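Local coordinates for protein activating signal cointegrator 1 complex subunit 3 (Homo sapiens, PDB 6YXQ) that unwinds duplex DNA 3'-5' with ATP for alkylation repair, also acts in rescue of stalled ribosomes, and here contributes its ASCC2-binding N-terminal region, at residues Q43-I55 and A93-F105. Residues are numbered along the deposited sequence; the frame is centred on the assembly and turned at random.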
# COMPACT_ATOMS: atom_id res chain seq x y z
N GLN A 43 -19.50 10.76 -14.07
CA GLN A 43 -18.84 10.36 -12.84
C GLN A 43 -18.52 11.56 -11.95
O GLN A 43 -18.47 11.42 -10.72
CB GLN A 43 -17.58 9.56 -13.14
CG GLN A 43 -17.85 8.11 -13.50
CD GLN A 43 -16.67 7.20 -13.25
OE1 GLN A 43 -15.77 7.54 -12.48
NE2 GLN A 43 -16.66 6.04 -13.90
N VAL A 44 -18.29 12.74 -12.53
CA VAL A 44 -18.03 13.93 -11.74
C VAL A 44 -19.37 14.63 -11.47
O VAL A 44 -20.03 15.12 -12.39
CB VAL A 44 -16.97 14.84 -12.39
CG1 VAL A 44 -17.54 15.82 -13.43
CG2 VAL A 44 -16.17 15.58 -11.31
N LEU A 45 -19.80 14.57 -10.22
CA LEU A 45 -21.03 15.23 -9.80
C LEU A 45 -20.89 16.74 -9.89
O LEU A 45 -21.77 17.44 -10.41
CB LEU A 45 -21.35 14.81 -8.36
CG LEU A 45 -22.20 15.74 -7.49
CD1 LEU A 45 -23.64 15.75 -7.95
CD2 LEU A 45 -22.08 15.36 -6.01
N ASP A 46 -19.77 17.25 -9.40
CA ASP A 46 -19.54 18.65 -9.11
C ASP A 46 -18.06 18.80 -8.80
O ASP A 46 -17.37 17.81 -8.54
CB ASP A 46 -20.39 19.13 -7.92
CG ASP A 46 -20.10 18.34 -6.65
OD1 ASP A 46 -20.57 18.75 -5.57
OD2 ASP A 46 -19.42 17.29 -6.73
N LEU A 47 -17.57 20.03 -8.85
CA LEU A 47 -16.26 20.30 -8.29
C LEU A 47 -16.49 21.21 -7.09
O LEU A 47 -17.64 21.34 -6.64
CB LEU A 47 -15.33 20.90 -9.35
CG LEU A 47 -13.83 21.13 -9.09
CD1 LEU A 47 -12.99 20.50 -10.18
CD2 LEU A 47 -13.52 22.62 -9.01
N GLY A 48 -15.43 21.83 -6.58
CA GLY A 48 -15.49 22.75 -5.46
C GLY A 48 -16.75 23.59 -5.40
O GLY A 48 -17.50 23.51 -4.42
N LEU A 49 -17.02 24.37 -6.44
CA LEU A 49 -18.18 25.24 -6.44
C LEU A 49 -19.02 24.99 -7.68
O LEU A 49 -18.49 25.00 -8.80
CB LEU A 49 -17.77 26.71 -6.35
CG LEU A 49 -16.86 27.08 -5.18
CD1 LEU A 49 -16.64 28.57 -5.19
CD2 LEU A 49 -17.43 26.61 -3.84
N THR A 50 -20.31 24.79 -7.48
CA THR A 50 -21.24 24.58 -8.57
C THR A 50 -21.59 25.91 -9.24
O THR A 50 -21.28 26.99 -8.74
CB THR A 50 -22.51 23.90 -8.07
OG1 THR A 50 -23.51 23.96 -9.08
CG2 THR A 50 -23.02 24.62 -6.85
N TRP A 51 -22.27 25.81 -10.39
CA TRP A 51 -22.62 26.98 -11.18
C TRP A 51 -23.53 27.94 -10.42
O TRP A 51 -23.35 29.17 -10.47
CB TRP A 51 -23.28 26.51 -12.48
CG TRP A 51 -23.56 27.59 -13.45
CD1 TRP A 51 -24.78 28.05 -13.85
CD2 TRP A 51 -22.59 28.35 -14.18
NE1 TRP A 51 -24.63 29.06 -14.77
CE2 TRP A 51 -23.30 29.26 -14.99
CE3 TRP A 51 -21.19 28.36 -14.21
CZ2 TRP A 51 -22.65 30.16 -15.83
CZ3 TRP A 51 -20.56 29.25 -15.04
CH2 TRP A 51 -21.29 30.15 -15.84
N LYS A 52 -24.53 27.40 -9.72
CA LYS A 52 -25.43 28.24 -8.93
C LYS A 52 -24.68 28.96 -7.81
O LYS A 52 -24.91 30.15 -7.56
CB LYS A 52 -26.57 27.39 -8.36
CG LYS A 52 -27.51 26.82 -9.42
CD LYS A 52 -28.62 25.98 -8.80
CE LYS A 52 -29.65 25.54 -9.84
NZ LYS A 52 -30.39 26.68 -10.47
N LYS A 53 -23.78 28.25 -7.13
CA LYS A 53 -22.94 28.89 -6.12
C LYS A 53 -22.10 30.00 -6.73
O LYS A 53 -21.91 31.06 -6.12
CB LYS A 53 -22.06 27.85 -5.42
CG LYS A 53 -22.58 27.41 -4.06
CD LYS A 53 -21.61 26.49 -3.33
CE LYS A 53 -21.90 25.01 -3.61
NZ LYS A 53 -20.96 24.06 -2.93
N ILE A 54 -21.60 29.78 -7.95
CA ILE A 54 -20.74 30.77 -8.60
C ILE A 54 -21.52 32.04 -8.92
O ILE A 54 -21.05 33.16 -8.68
CB ILE A 54 -20.08 30.18 -9.86
CG1 ILE A 54 -18.97 29.20 -9.48
CG2 ILE A 54 -19.50 31.28 -10.72
CD1 ILE A 54 -18.41 28.45 -10.65
N ILE A 55 -22.74 31.90 -9.45
CA ILE A 55 -23.46 33.13 -9.77
C ILE A 55 -24.03 33.77 -8.50
O ILE A 55 -24.18 35.00 -8.44
CB ILE A 55 -24.54 32.91 -10.85
CG1 ILE A 55 -25.81 32.30 -10.28
CG2 ILE A 55 -23.99 32.06 -12.00
CD1 ILE A 55 -26.99 32.43 -11.21
N ALA A 93 -25.82 19.21 -16.93
CA ALA A 93 -24.47 18.73 -17.23
C ALA A 93 -23.61 19.83 -17.83
O ALA A 93 -22.45 20.00 -17.45
CB ALA A 93 -24.55 17.53 -18.16
N ILE A 94 -24.17 20.61 -18.77
CA ILE A 94 -23.36 21.68 -19.35
C ILE A 94 -23.20 22.83 -18.36
O ILE A 94 -22.19 23.54 -18.39
CB ILE A 94 -23.94 22.16 -20.70
CG1 ILE A 94 -25.08 23.14 -20.50
CG2 ILE A 94 -24.37 20.98 -21.56
CD1 ILE A 94 -25.60 23.72 -21.80
N GLU A 95 -24.14 23.01 -17.43
CA GLU A 95 -23.94 24.02 -16.40
C GLU A 95 -22.82 23.63 -15.44
O GLU A 95 -22.00 24.47 -15.05
CB GLU A 95 -25.24 24.28 -15.65
CG GLU A 95 -26.22 25.12 -16.43
CD GLU A 95 -27.36 25.63 -15.58
OE1 GLU A 95 -27.66 24.99 -14.54
OE2 GLU A 95 -27.96 26.66 -15.95
N SER A 96 -22.75 22.35 -15.04
CA SER A 96 -21.63 21.91 -14.21
C SER A 96 -20.32 21.94 -14.97
O SER A 96 -19.26 22.19 -14.39
CB SER A 96 -21.88 20.51 -13.62
OG SER A 96 -22.56 19.67 -14.54
N GLY A 97 -20.37 21.70 -16.29
CA GLY A 97 -19.18 21.89 -17.10
C GLY A 97 -18.74 23.34 -17.16
O GLY A 97 -17.55 23.64 -17.15
N ALA A 98 -19.71 24.27 -17.21
CA ALA A 98 -19.37 25.69 -17.17
C ALA A 98 -18.76 26.07 -15.83
O ALA A 98 -17.82 26.87 -15.78
CB ALA A 98 -20.62 26.54 -17.45
N ALA A 99 -19.29 25.53 -14.74
CA ALA A 99 -18.69 25.77 -13.43
C ALA A 99 -17.28 25.23 -13.37
O ALA A 99 -16.37 25.87 -12.84
CB ALA A 99 -19.55 25.15 -12.33
N PHE A 100 -17.07 24.04 -13.94
CA PHE A 100 -15.74 23.45 -14.01
C PHE A 100 -14.79 24.32 -14.83
O PHE A 100 -13.62 24.49 -14.47
CB PHE A 100 -15.82 22.05 -14.60
CG PHE A 100 -14.50 21.38 -14.76
CD1 PHE A 100 -13.88 20.80 -13.67
CD2 PHE A 100 -13.87 21.34 -15.98
CE1 PHE A 100 -12.65 20.18 -13.81
CE2 PHE A 100 -12.65 20.73 -16.13
CZ PHE A 100 -12.04 20.15 -15.04
N LEU A 101 -15.28 24.87 -15.94
CA LEU A 101 -14.45 25.75 -16.76
C LEU A 101 -14.07 27.01 -15.99
O LEU A 101 -12.89 27.37 -15.91
CB LEU A 101 -15.18 26.12 -18.05
CG LEU A 101 -15.26 25.01 -19.09
CD1 LEU A 101 -16.02 25.48 -20.30
CD2 LEU A 101 -13.87 24.52 -19.47
N PHE A 102 -15.06 27.68 -15.40
CA PHE A 102 -14.80 28.89 -14.63
C PHE A 102 -13.76 28.62 -13.55
O PHE A 102 -12.79 29.37 -13.41
CB PHE A 102 -16.09 29.43 -14.01
CG PHE A 102 -15.88 30.61 -13.11
CD1 PHE A 102 -15.93 31.90 -13.61
CD2 PHE A 102 -15.66 30.43 -11.75
CE1 PHE A 102 -15.75 32.99 -12.77
CE2 PHE A 102 -15.47 31.52 -10.91
CZ PHE A 102 -15.51 32.80 -11.42
N MET A 103 -13.95 27.54 -12.79
CA MET A 103 -13.00 27.23 -11.72
C MET A 103 -11.64 26.83 -12.27
O MET A 103 -10.62 27.01 -11.59
CB MET A 103 -13.57 26.11 -10.84
CG MET A 103 -14.83 26.52 -10.10
SD MET A 103 -14.54 27.94 -9.03
CE MET A 103 -13.15 27.32 -8.10
N THR A 104 -11.60 26.30 -13.49
CA THR A 104 -10.31 25.96 -14.08
C THR A 104 -9.49 27.21 -14.38
O THR A 104 -8.27 27.19 -14.21
CB THR A 104 -10.52 25.13 -15.34
OG1 THR A 104 -11.06 23.84 -14.98
CG2 THR A 104 -9.20 24.93 -16.08
N PHE A 105 -10.14 28.31 -14.77
CA PHE A 105 -9.44 29.49 -15.24
C PHE A 105 -9.58 30.69 -14.32
O PHE A 105 -9.10 31.78 -14.66
CB PHE A 105 -9.93 29.88 -16.64
CG PHE A 105 -9.62 28.85 -17.70
CD1 PHE A 105 -8.33 28.66 -18.15
CD2 PHE A 105 -10.64 28.10 -18.27
CE1 PHE A 105 -8.05 27.72 -19.13
CE2 PHE A 105 -10.36 27.16 -19.25
CZ PHE A 105 -9.07 26.97 -19.68
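W51 sits over A99, their CA atoms 4.7 Å apart, where the first turn of the helix starting at 51 meets helix 91-105; the short axes cross at 54°. The small A99 is consistent with so close a backbone approach, its CB facing W51 N and L49 O beside the backbone of T50, the N-cap residue. With its CG anti to the backbone N (chi1 -174°), the W51 indole reaches down beside the flank of the second helix. A98 CB packs over one face of its six-membered ring as a CH-pi contact, 3.9 Å from the centroid, while the E95 side chain crosses the ring's CD1 side at about a right angle. L74 and L78 of helix 64-85 also touch the indole. I54 sets CG2 over the F102 ring, and its CD1 meets F102 CD2 at 3.6 Å. In the preceding loop, L47 divides its methyls, CD1 approaching the F100 ring edge and CD2 lying 3.9 Å from M103 CB. Replacing W51 by an alanine is likely to leave A98 CB without its ring and a gap toward L74 and L78. Within the ASCC2-binding region, loop and helix start are thus joined to helix 91-105 mainly by apolar side-chain contacts, with A99 probably allowing the close approach and A98 seating the indole.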